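Local structure of ceramide very long chain fatty acid hydroxylase SCS7 (Saccharomyces cerevisiae, 4ZR1) at residues A[78-89]-A[175-186]. The protein hydroxylates the very long chain fatty acid of ceramides, probably at C-2, as a membrane-embedded enzyme with two bound zinc ions. Residues are numbered along the deposited sequence; the frame is centred on the assembly and turned at random.
Sequences IHRPRHYGKGSA and GCHHYLPMDKYR. With ZN (zinc ion), chain C; ZN (zinc ion), chain D; BOG (octyl beta-D-glucopyranoside), chain E.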
# COMPACT_ATOMS: atom_id res chain seq x y z
N ILE A 78 6.08 -11.52 6.16
CA ILE A 78 5.10 -10.91 5.26
C ILE A 78 5.73 -9.85 4.35
O ILE A 78 5.21 -9.58 3.26
CB ILE A 78 3.93 -10.26 6.04
CG1 ILE A 78 2.70 -10.10 5.16
CG2 ILE A 78 4.34 -8.91 6.63
CD1 ILE A 78 2.07 -11.40 4.73
N HIS A 79 6.84 -9.25 4.79
CA HIS A 79 7.52 -8.22 4.02
C HIS A 79 8.66 -8.79 3.17
O HIS A 79 9.36 -8.06 2.48
CB HIS A 79 8.07 -7.12 4.94
CG HIS A 79 7.01 -6.39 5.71
ND1 HIS A 79 6.76 -6.64 7.04
CD2 HIS A 79 6.13 -5.43 5.34
CE1 HIS A 79 5.78 -5.86 7.46
NE2 HIS A 79 5.37 -5.12 6.44
N ARG A 80 8.84 -10.10 3.21
CA ARG A 80 9.78 -10.73 2.28
C ARG A 80 8.96 -11.28 1.12
O ARG A 80 8.21 -12.23 1.28
CB ARG A 80 10.60 -11.80 2.99
CG ARG A 80 11.42 -11.22 4.14
CD ARG A 80 12.23 -12.26 4.87
NE ARG A 80 13.18 -12.91 3.98
CZ ARG A 80 14.08 -13.79 4.39
NH1 ARG A 80 14.91 -14.35 3.51
NH2 ARG A 80 14.16 -14.12 5.67
N PRO A 81 9.08 -10.63 -0.05
CA PRO A 81 8.11 -10.82 -1.14
C PRO A 81 8.15 -12.18 -1.82
O PRO A 81 9.20 -12.81 -1.94
CB PRO A 81 8.48 -9.71 -2.14
CG PRO A 81 9.91 -9.38 -1.84
CD PRO A 81 10.06 -9.57 -0.36
N ARG A 82 6.99 -12.62 -2.28
CA ARG A 82 6.89 -13.78 -3.13
C ARG A 82 6.15 -13.36 -4.40
O ARG A 82 5.76 -12.21 -4.54
CB ARG A 82 6.16 -14.94 -2.43
CG ARG A 82 6.16 -14.86 -0.91
CD ARG A 82 7.48 -15.27 -0.28
NE ARG A 82 7.46 -15.04 1.16
CZ ARG A 82 7.95 -15.89 2.05
NH1 ARG A 82 7.90 -15.62 3.34
NH2 ARG A 82 8.49 -17.03 1.64
N HIS A 83 5.95 -14.30 -5.32
CA HIS A 83 5.17 -14.05 -6.52
C HIS A 83 4.34 -15.28 -6.87
O HIS A 83 4.88 -16.38 -6.99
CB HIS A 83 6.09 -13.66 -7.69
CG HIS A 83 5.35 -13.16 -8.90
ND1 HIS A 83 4.58 -12.02 -8.89
CD2 HIS A 83 5.26 -13.67 -10.15
CE1 HIS A 83 4.04 -11.85 -10.08
NE2 HIS A 83 4.44 -12.83 -10.86
N TYR A 84 3.03 -15.09 -7.01
CA TYR A 84 2.13 -16.21 -7.34
C TYR A 84 2.24 -16.65 -8.79
O TYR A 84 1.85 -17.77 -9.14
CB TYR A 84 0.69 -15.82 -7.03
CG TYR A 84 -0.27 -16.99 -7.05
CD1 TYR A 84 -0.28 -17.93 -6.02
CD2 TYR A 84 -1.19 -17.14 -8.08
CE1 TYR A 84 -1.16 -19.00 -6.03
CE2 TYR A 84 -2.08 -18.20 -8.09
CZ TYR A 84 -2.05 -19.13 -7.07
OH TYR A 84 -2.93 -20.19 -7.08
N GLY A 85 2.77 -15.78 -9.64
CA GLY A 85 2.81 -16.04 -11.07
C GLY A 85 1.85 -15.13 -11.80
O GLY A 85 1.55 -14.03 -11.34
N LYS A 86 1.34 -15.59 -12.93
CA LYS A 86 0.55 -14.71 -13.78
C LYS A 86 -0.83 -14.46 -13.18
O LYS A 86 -1.50 -13.49 -13.54
CB LYS A 86 0.43 -15.31 -15.19
CG LYS A 86 1.62 -14.96 -16.08
CD LYS A 86 1.49 -15.54 -17.47
CE LYS A 86 2.43 -14.86 -18.45
NZ LYS A 86 2.95 -15.82 -19.47
N GLY A 87 -1.24 -15.31 -12.24
CA GLY A 87 -2.54 -15.17 -11.60
C GLY A 87 -2.48 -14.49 -10.25
O GLY A 87 -1.47 -13.89 -9.87
N SER A 88 -3.58 -14.57 -9.51
CA SER A 88 -3.67 -13.97 -8.18
C SER A 88 -3.91 -15.03 -7.11
O SER A 88 -4.85 -15.80 -7.21
CB SER A 88 -4.79 -12.92 -8.12
OG SER A 88 -4.51 -11.82 -8.97
N ALA A 89 -3.06 -15.05 -6.08
CA ALA A 89 -3.20 -16.00 -4.97
C ALA A 89 -4.56 -15.91 -4.29
O ALA A 89 -5.14 -14.84 -4.16
CB ALA A 89 -2.10 -15.77 -3.94
N GLY A 175 0.06 -5.51 4.25
CA GLY A 175 0.94 -6.66 4.32
C GLY A 175 0.92 -7.50 3.05
O GLY A 175 1.97 -7.88 2.53
N CYS A 176 -0.28 -7.78 2.55
CA CYS A 176 -0.45 -8.58 1.34
C CYS A 176 0.30 -7.98 0.16
O CYS A 176 0.90 -8.68 -0.66
CB CYS A 176 -1.94 -8.72 1.00
SG CYS A 176 -2.27 -9.84 -0.36
N HIS A 177 0.27 -6.66 0.08
CA HIS A 177 0.91 -5.99 -1.03
C HIS A 177 2.44 -6.16 -0.96
O HIS A 177 3.10 -6.32 -1.98
CB HIS A 177 0.51 -4.52 -1.05
CG HIS A 177 1.22 -3.72 -2.09
ND1 HIS A 177 1.15 -4.03 -3.43
CD2 HIS A 177 2.07 -2.67 -1.99
CE1 HIS A 177 1.91 -3.18 -4.11
NE2 HIS A 177 2.47 -2.35 -3.26
N HIS A 178 2.99 -6.15 0.25
CA HIS A 178 4.42 -6.42 0.43
C HIS A 178 4.72 -7.90 0.21
O HIS A 178 5.76 -8.26 -0.31
CB HIS A 178 4.88 -6.00 1.82
CG HIS A 178 5.33 -4.57 1.89
ND1 HIS A 178 6.65 -4.21 1.96
CD2 HIS A 178 4.62 -3.41 1.89
CE1 HIS A 178 6.75 -2.89 2.00
NE2 HIS A 178 5.53 -2.39 1.96
N TYR A 179 3.78 -8.74 0.62
CA TYR A 179 3.92 -10.16 0.41
C TYR A 179 3.86 -10.45 -1.09
O TYR A 179 4.66 -11.25 -1.59
CB TYR A 179 2.82 -10.91 1.18
CG TYR A 179 2.99 -12.41 1.23
CD1 TYR A 179 4.12 -12.98 1.81
CD2 TYR A 179 2.01 -13.25 0.74
CE1 TYR A 179 4.27 -14.36 1.88
CE2 TYR A 179 2.15 -14.63 0.80
CZ TYR A 179 3.28 -15.18 1.36
OH TYR A 179 3.41 -16.56 1.41
N LEU A 180 2.96 -9.79 -1.82
CA LEU A 180 2.83 -10.01 -3.26
C LEU A 180 2.76 -8.74 -4.12
O LEU A 180 1.72 -8.45 -4.72
CB LEU A 180 1.62 -10.89 -3.55
CG LEU A 180 1.66 -12.30 -2.95
CD1 LEU A 180 0.40 -12.56 -2.14
CD2 LEU A 180 1.83 -13.33 -4.04
N PRO A 181 3.89 -8.03 -4.24
CA PRO A 181 4.08 -6.74 -4.94
C PRO A 181 3.53 -6.71 -6.37
O PRO A 181 2.91 -5.73 -6.78
CB PRO A 181 5.60 -6.59 -4.96
CG PRO A 181 6.10 -7.47 -3.89
CD PRO A 181 5.17 -8.62 -3.82
N MET A 182 3.76 -7.78 -7.12
CA MET A 182 3.36 -7.84 -8.52
C MET A 182 2.01 -8.50 -8.76
O MET A 182 1.71 -8.87 -9.88
CB MET A 182 4.42 -8.56 -9.34
CG MET A 182 5.66 -7.73 -9.53
SD MET A 182 5.23 -6.15 -10.30
CE MET A 182 6.23 -5.06 -9.29
N ASP A 183 1.19 -8.64 -7.72
CA ASP A 183 -0.20 -9.08 -7.92
C ASP A 183 -1.04 -7.89 -8.38
O ASP A 183 -1.50 -7.10 -7.55
CB ASP A 183 -0.80 -9.69 -6.64
CG ASP A 183 -2.23 -10.21 -6.85
OD1 ASP A 183 -2.88 -9.85 -7.85
OD2 ASP A 183 -2.70 -10.99 -6.01
N LYS A 184 -1.28 -7.81 -9.69
CA LYS A 184 -1.91 -6.62 -10.27
C LYS A 184 -3.33 -6.37 -9.76
O LYS A 184 -3.88 -5.28 -9.97
CB LYS A 184 -1.90 -6.72 -11.80
CG LYS A 184 -2.70 -7.87 -12.38
CD LYS A 184 -2.52 -7.97 -13.90
CE LYS A 184 -3.26 -9.18 -14.47
NZ LYS A 184 -3.09 -9.32 -15.94
N TYR A 185 -3.93 -7.33 -9.07
CA TYR A 185 -5.27 -7.10 -8.55
C TYR A 185 -5.32 -6.92 -7.04
O TYR A 185 -6.40 -6.82 -6.48
CB TYR A 185 -6.21 -8.22 -8.96
CG TYR A 185 -6.49 -8.28 -10.45
CD1 TYR A 185 -7.45 -7.46 -11.03
CD2 TYR A 185 -5.81 -9.16 -11.26
CE1 TYR A 185 -7.71 -7.52 -12.38
CE2 TYR A 185 -6.06 -9.23 -12.61
CZ TYR A 185 -7.01 -8.41 -13.17
OH TYR A 185 -7.25 -8.50 -14.52
N ARG A 186 -4.16 -6.87 -6.40
CA ARG A 186 -4.11 -6.63 -4.96
C ARG A 186 -3.19 -5.48 -4.61
O ARG A 186 -2.50 -5.51 -3.60
CB ARG A 186 -3.65 -7.89 -4.22
CG ARG A 186 -4.78 -8.83 -3.82
CD ARG A 186 -5.34 -9.54 -5.02
NE ARG A 186 -6.33 -10.54 -4.61
CZ ARG A 186 -6.06 -11.83 -4.45
NH1 ARG A 186 -4.84 -12.31 -4.67
NH2 ARG A 186 -7.03 -12.65 -4.06
ZN ZN C . 4.05 -0.77 -3.63
ZN ZN D . 4.86 -0.24 2.50
C1 BOG E . -5.21 -4.07 -0.04
O1 BOG E . -6.05 -5.02 -0.66
C2 BOG E . -3.99 -3.87 -0.91
O2 BOG E . -3.24 -5.06 -0.87
C3 BOG E . -3.11 -2.77 -0.34
O3 BOG E . -2.08 -2.40 -1.22
C4 BOG E . -3.91 -1.56 0.04
O4 BOG E . -3.06 -0.71 0.77
C5 BOG E . -5.07 -1.98 0.90
O5 BOG E . -5.90 -2.85 0.15
C6 BOG E . -5.79 -0.71 1.34
O6 BOG E . -7.17 -0.92 1.57
C1' BOG E . -6.54 -6.02 0.20
C2' BOG E . -7.41 -7.00 -0.55
C3' BOG E . -8.40 -7.62 0.42
C4' BOG E . -9.84 -7.40 -0.01
C5' BOG E . -10.73 -7.21 1.21
C6' BOG E . -12.17 -7.42 0.82
C7' BOG E . -13.08 -7.05 1.98
C8' BOG E . -13.08 -8.18 2.98
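Arg186 grips the carbonyl O of Ala89 end-on with both terminal nitrogens, NH1 to O at 2.6 Å and NH2 to O at 2.9 Å, the oxygen lying in the guanidinium plane. NH1 also makes a salt bridge to Asp183 OD2 (2.8 Å), and NH2 one to Glu97. The other carboxylate oxygen, Asp183 OD1, takes Ser88 OG at 2.8 Å on one face and, in an Asx turn, the backbone N of Tyr185 on the opposite face. A leucine in place of Asp183 would probably leave the Ser88 hydroxyl without its acceptor and Arg186 NH1 without its carboxylate. Further along, Arg82 N donates almost straight (179°) to Tyr179 O at the helix end. With its chain bent at chi2 (-77°), Arg82 lies obliquely against the Tyr179 ring, Arg82 CG 3.4 Å from Tyr179 CE1, and its NH2 pairs with Asp47. The edge of His79 meets the face of His178 in a T-shaped pair, planes at 78°, so His79 backs a zinc ligand; His177 binds the second ion of the probable catalytic dimetal centre. The loop after helix 71-78 thus passes the end of helix 164-179 and the turns beyond, with Tyr256 of helix 242-256 against Pro81 and Pro181.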